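Local coordinates for ornithine carbamoyltransferase (Gloeobacter violaceus, PDB 3GD5), which probably catalyses the reversible transfer of the carbamoyl group from carbamoyl phosphate to ornithine, giving citrulline and phosphate in arginine biosynthesis, at residues Arg154-Gly166 / Val180-Pro194. Sequence-based numbering, arbitrary orientation.
Sequences RLAGLKLAYVGDG and VGMSIAVATPEGFTP
Strands 159-163 and 183-187 pair in parallel, K159 beside S183 through V163 beside A187, as the first beta-alpha-beta unit of the Rossmann-like ornithine-binding domain; helix 168-180 makes the crossover between them. Their axes are inclined by 15° to each other, and the backbone bonds run unbroken from S183 N to L158 O (2.8 Å) as far as G164 N to A187 O. Strands 228-231 and 213-216 continue the sheet on either side, so neither strand of the pair is an edge strand within the chain.

Where the strands begin, M182 carries much of the packing. Its CG stands anti to the backbone N (chi1 -175°) and passes over L158 O, SD rests on L160 CB at 3.7 Å, and the bend at the end of the chain (chi3 -66°) turns CE back to L155. L155 CD1 in turn meets V180 CG1 at 3.6 Å. An alanine in place of M182 would probably open a gap between L155, L158 and L160 and deprive L160 CB of its sulfur neighbour. G181, in a Schellman motif ending the crossover helix, accepts a hydrogen bond at its O from G157 N.

Along the sheet, L160 and I184 lie side by side on the face that also bears Y162, whose CD2 touches V186 CG2 at 3.8 Å. On the other face the extended K159 chain lays CE against A185 CB, carrying NZ on to the carbonyls of A222 and R224.

Beyond the strands, G166 N donates a hydrogen bond to F192 O (2.9 Å), and D165 OD1 meets the F192 ring edge-on, in its plane, while also hydrogen-bonding NE2 of H245 of the second subunit. Y162 OH donates to D165 O at 2.6 Å, so one ring spans from the sheet face to the loop after strand 159-163, close to D232, which by similarity probably binds ornithine.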
loop_
_atom_site.group_PDB
_atom_site.type_symbol
_atom_site.label_atom_id
_atom_site.label_comp_id
_atom_site.label_asym_id
_atom_site.label_seq_id
_atom_site.Cartn_x
_atom_site.Cartn_y
_atom_site.Cartn_z
ATOM N N ARG A 154 -39.845 -30.901 -9.630
ATOM C CA ARG A 154 -40.840 -30.159 -8.859
ATOM C C ARG A 154 -40.140 -29.329 -7.788
ATOM O O ARG A 154 -38.951 -29.514 -7.529
ATOM C CB ARG A 154 -41.819 -31.128 -8.185
ATOM C CG ARG A 154 -41.144 -32.111 -7.228
ATOM C CD ARG A 154 -42.150 -32.987 -6.497
ATOM N NE ARG A 154 -41.496 -33.996 -5.664
ATOM C CZ ARG A 154 -40.767 -35.008 -6.135
ATOM N NH1 ARG A 154 -40.594 -35.150 -7.442
ATOM N NH2 ARG A 154 -40.207 -35.877 -5.299
ATOM N N LEU A 155 -40.882 -28.415 -7.167
ATOM C CA LEU A 155 -40.326 -27.579 -6.113
ATOM C C LEU A 155 -41.186 -27.679 -4.861
ATOM O O LEU A 155 -40.667 -27.800 -3.749
ATOM C CB LEU A 155 -40.255 -26.118 -6.563
ATOM C CG LEU A 155 -39.434 -25.801 -7.810
ATOM C CD1 LEU A 155 -39.493 -24.314 -8.061
ATOM C CD2 LEU A 155 -37.994 -26.252 -7.632
ATOM N N ALA A 156 -42.501 -27.630 -5.058
ATOM C CA ALA A 156 -43.466 -27.704 -3.964
ATOM C C ALA A 156 -43.436 -29.074 -3.299
ATOM O O ALA A 156 -43.219 -30.087 -3.962
ATOM C CB ALA A 156 -44.871 -27.407 -4.492
ATOM N N GLY A 157 -43.648 -29.100 -1.986
ATOM C CA GLY A 157 -43.639 -30.359 -1.260
ATOM C C GLY A 157 -42.250 -30.729 -0.780
ATOM O O GLY A 157 -42.087 -31.335 0.276
ATOM N N LEU A 158 -41.244 -30.356 -1.564
ATOM C CA LEU A 158 -39.853 -30.632 -1.227
ATOM C C LEU A 158 -39.431 -29.910 0.051
ATOM O O LEU A 158 -40.087 -28.963 0.490
ATOM C CB LEU A 158 -38.949 -30.185 -2.378
ATOM C CG LEU A 158 -38.381 -31.237 -3.331
ATOM C CD1 LEU A 158 -39.420 -32.301 -3.647
ATOM C CD2 LEU A 158 -37.903 -30.537 -4.600
ATOM N N LYS A 159 -38.344 -30.378 0.656
ATOM C CA LYS A 159 -37.823 -29.751 1.857
ATOM C C LYS A 159 -36.333 -29.418 1.677
ATOM O O LYS A 159 -35.529 -30.269 1.276
ATOM C CB LYS A 159 -38.003 -30.656 3.077
ATOM C CG LYS A 159 -37.554 -29.989 4.377
ATOM C CD LYS A 159 -37.301 -30.992 5.493
ATOM C CE LYS A 159 -36.910 -30.288 6.785
ATOM N NZ LYS A 159 -36.597 -31.229 7.903
ATOM N N LEU A 160 -35.988 -28.167 1.977
ATOM C CA LEU A 160 -34.615 -27.655 1.878
ATOM C C LEU A 160 -34.100 -27.371 3.295
ATOM O O LEU A 160 -34.767 -26.711 4.096
ATOM C CB LEU A 160 -34.616 -26.361 1.039
ATOM C CG LEU A 160 -33.409 -25.453 0.718
ATOM C CD1 LEU A 160 -32.614 -25.174 1.975
ATOM C CD2 LEU A 160 -32.530 -26.080 -0.346
ATOM N N ALA A 161 -32.923 -27.891 3.612
ATOM C CA ALA A 161 -32.321 -27.657 4.918
ATOM C C ALA A 161 -31.018 -26.888 4.721
ATOM O O ALA A 161 -30.136 -27.322 3.980
ATOM C CB ALA A 161 -32.047 -28.969 5.620
ATOM N N TYR A 162 -30.912 -25.736 5.372
ATOM C CA TYR A 162 -29.716 -24.905 5.283
ATOM C C TYR A 162 -28.990 -24.949 6.617
ATOM O O TYR A 162 -29.605 -24.795 7.671
ATOM C CB TYR A 162 -30.088 -23.458 4.956
ATOM C CG TYR A 162 -28.908 -22.511 4.974
ATOM C CD1 TYR A 162 -28.237 -22.177 3.800
ATOM C CD2 TYR A 162 -28.452 -21.964 6.171
ATOM C CE1 TYR A 162 -27.138 -21.317 3.816
ATOM C CE2 TYR A 162 -27.355 -21.104 6.202
ATOM C CZ TYR A 162 -26.706 -20.782 5.022
ATOM O OH TYR A 162 -25.650 -19.901 5.051
ATOM N N VAL A 163 -27.680 -25.163 6.574
ATOM C CA VAL A 163 -26.891 -25.219 7.799
ATOM C C VAL A 163 -25.681 -24.313 7.665
ATOM O O VAL A 163 -24.982 -24.342 6.653
ATOM C CB VAL A 163 -26.418 -26.669 8.116
ATOM C CG1 VAL A 163 -27.621 -27.604 8.169
ATOM C CG2 VAL A 163 -25.413 -27.148 7.068
ATOM N N GLY A 164 -25.450 -23.507 8.695
ATOM C CA GLY A 164 -24.332 -22.588 8.690
ATOM C C GLY A 164 -24.729 -21.243 9.263
ATOM O O GLY A 164 -25.431 -21.165 10.275
ATOM N N ASP A 165 -24.287 -20.175 8.608
ATOM C CA ASP A 165 -24.576 -18.815 9.050
ATOM C C ASP A 165 -25.800 -18.233 8.354
ATOM O O ASP A 165 -25.921 -18.305 7.132
ATOM C CB ASP A 165 -23.345 -17.938 8.802
ATOM C CG ASP A 165 -23.621 -16.461 8.992
ATOM O OD1 ASP A 165 -24.439 -16.095 9.859
ATOM O OD2 ASP A 165 -22.992 -15.658 8.276
ATOM N N GLY A 166 -26.719 -17.677 9.139
ATOM C CA GLY A 166 -27.918 -17.077 8.572
ATOM C C GLY A 166 -27.525 -15.783 7.890
ATOM O O GLY A 166 -27.608 -14.700 8.480
ATOM N N VAL A 180 -42.189 -20.952 -3.588
ATOM C CA VAL A 180 -42.487 -22.044 -4.513
ATOM C C VAL A 180 -43.134 -23.223 -3.794
ATOM O O VAL A 180 -43.375 -24.272 -4.396
ATOM C CB VAL A 180 -41.221 -22.547 -5.263
ATOM C CG1 VAL A 180 -40.726 -21.477 -6.225
ATOM C CG2 VAL A 180 -40.138 -22.933 -4.271
ATOM N N GLY A 181 -43.409 -23.044 -2.505
ATOM C CA GLY A 181 -44.039 -24.095 -1.729
ATOM C C GLY A 181 -43.066 -25.128 -1.206
ATOM O O GLY A 181 -43.463 -26.238 -0.851
ATOM N N MET A 182 -41.787 -24.773 -1.162
ATOM C CA MET A 182 -40.772 -25.689 -0.667
ATOM C C MET A 182 -40.541 -25.384 0.804
ATOM O O MET A 182 -40.336 -24.226 1.180
ATOM C CB MET A 182 -39.465 -25.514 -1.453
ATOM C CG MET A 182 -38.372 -26.513 -1.090
ATOM S SD MET A 182 -36.793 -26.254 -1.976
ATOM C CE MET A 182 -37.251 -26.616 -3.597
ATOM N N SER A 183 -40.597 -26.419 1.638
ATOM C CA SER A 183 -40.372 -26.248 3.065
ATOM C C SER A 183 -38.890 -26.009 3.314
ATOM O O SER A 183 -38.035 -26.593 2.648
ATOM C CB SER A 183 -40.833 -27.489 3.837
ATOM O OG SER A 183 -42.249 -27.593 3.843
ATOM N N ILE A 184 -38.583 -25.141 4.269
ATOM C CA ILE A 184 -37.192 -24.852 4.580
ATOM C C ILE A 184 -36.909 -24.789 6.070
ATOM O O ILE A 184 -37.646 -24.176 6.842
ATOM C CB ILE A 184 -36.719 -23.520 3.936
ATOM C CG1 ILE A 184 -35.275 -23.225 4.377
ATOM C CG2 ILE A 184 -37.670 -22.380 4.311
ATOM C CD1 ILE A 184 -34.644 -22.022 3.714
ATOM N N ALA A 185 -35.827 -25.441 6.461
ATOM C CA ALA A 185 -35.388 -25.468 7.843
ATOM C C ALA A 185 -33.976 -24.878 7.838
ATOM O O ALA A 185 -33.082 -25.384 7.152
ATOM C CB ALA A 185 -35.366 -26.903 8.352
ATOM N N VAL A 186 -33.781 -23.797 8.587
ATOM C CA VAL A 186 -32.484 -23.151 8.650
ATOM C C VAL A 186 -31.866 -23.320 10.022
ATOM O O VAL A 186 -32.389 -22.821 11.019
ATOM C CB VAL A 186 -32.595 -21.648 8.319
ATOM C CG1 VAL A 186 -33.695 -21.020 9.153
ATOM C CG2 VAL A 186 -31.265 -20.950 8.588
ATOM N N ALA A 187 -30.744 -24.030 10.060
ATOM C CA ALA A 187 -30.030 -24.283 11.300
ATOM C C ALA A 187 -28.755 -23.443 11.379
ATOM O O ALA A 187 -27.900 -23.495 10.489
ATOM C CB ALA A 187 -29.690 -25.775 11.408
ATOM N N THR A 188 -28.631 -22.671 12.455
ATOM C CA THR A 188 -27.466 -21.813 12.656
ATOM C C THR A 188 -27.110 -21.748 14.126
ATOM O O THR A 188 -27.900 -22.142 14.986
ATOM C CB THR A 188 -27.749 -20.360 12.245
ATOM O OG1 THR A 188 -28.449 -19.699 13.310
ATOM C CG2 THR A 188 -28.592 -20.309 10.987
ATOM N N PRO A 189 -25.904 -21.256 14.439
ATOM C CA PRO A 189 -25.541 -21.162 15.853
ATOM C C PRO A 189 -26.452 -20.082 16.445
ATOM O O PRO A 189 -27.106 -19.339 15.704
ATOM C CB PRO A 189 -24.074 -20.735 15.807
ATOM C CG PRO A 189 -23.587 -21.359 14.540
ATOM C CD PRO A 189 -24.723 -21.067 13.581
ATOM N N GLU A 190 -26.484 -19.997 17.769
ATOM C CA GLU A 190 -27.328 -19.042 18.478
ATOM C C GLU A 190 -27.287 -17.580 18.024
ATOM O O GLU A 190 -28.334 -16.980 17.768
ATOM C CB GLU A 190 -27.025 -19.111 19.974
ATOM C CG GLU A 190 -27.885 -18.212 20.827
ATOM C CD GLU A 190 -27.693 -18.491 22.300
ATOM O OE1 GLU A 190 -27.981 -19.633 22.722
ATOM O OE2 GLU A 190 -27.250 -17.579 23.036
ATOM N N GLY A 191 -26.100 -16.994 17.928
ATOM C CA GLY A 191 -26.035 -15.598 17.525
ATOM C C GLY A 191 -25.920 -15.316 16.035
ATOM O O GLY A 191 -25.713 -14.170 15.625
ATOM N N PHE A 192 -26.062 -16.345 15.213
ATOM C CA PHE A 192 -25.942 -16.156 13.777
ATOM C C PHE A 192 -27.188 -16.617 13.055
ATOM O O PHE A 192 -27.103 -17.269 12.023
ATOM C CB PHE A 192 -24.723 -16.916 13.242
ATOM C CG PHE A 192 -23.421 -16.504 13.879
ATOM C CD1 PHE A 192 -23.159 -16.803 15.214
ATOM C CD2 PHE A 192 -22.472 -15.791 13.152
ATOM C CE1 PHE A 192 -21.975 -16.397 15.822
ATOM C CE2 PHE A 192 -21.280 -15.378 13.747
ATOM C CZ PHE A 192 -21.030 -15.682 15.090
ATOM N N THR A 193 -28.350 -16.269 13.597
ATOM C CA THR A 193 -29.616 -16.661 12.993
ATOM C C THR A 193 -30.014 -15.671 11.900
ATOM O O THR A 193 -29.489 -14.555 11.841
ATOM C CB THR A 193 -30.751 -16.710 14.053
ATOM O OG1 THR A 193 -30.974 -15.395 14.581
ATOM C CG2 THR A 193 -30.375 -17.645 15.192
ATOM N N PRO A 194 -30.940 -16.077 11.011
ATOM C CA PRO A 194 -31.421 -15.231 9.918
ATOM C C PRO A 194 -32.110 -14.014 10.513
ATOM O O PRO A 194 -32.561 -14.053 11.654
ATOM C CB PRO A 194 -32.433 -16.121 9.200
ATOM C CG PRO A 194 -31.991 -17.506 9.530
ATOM C CD PRO A 194 -31.590 -17.398 10.969
#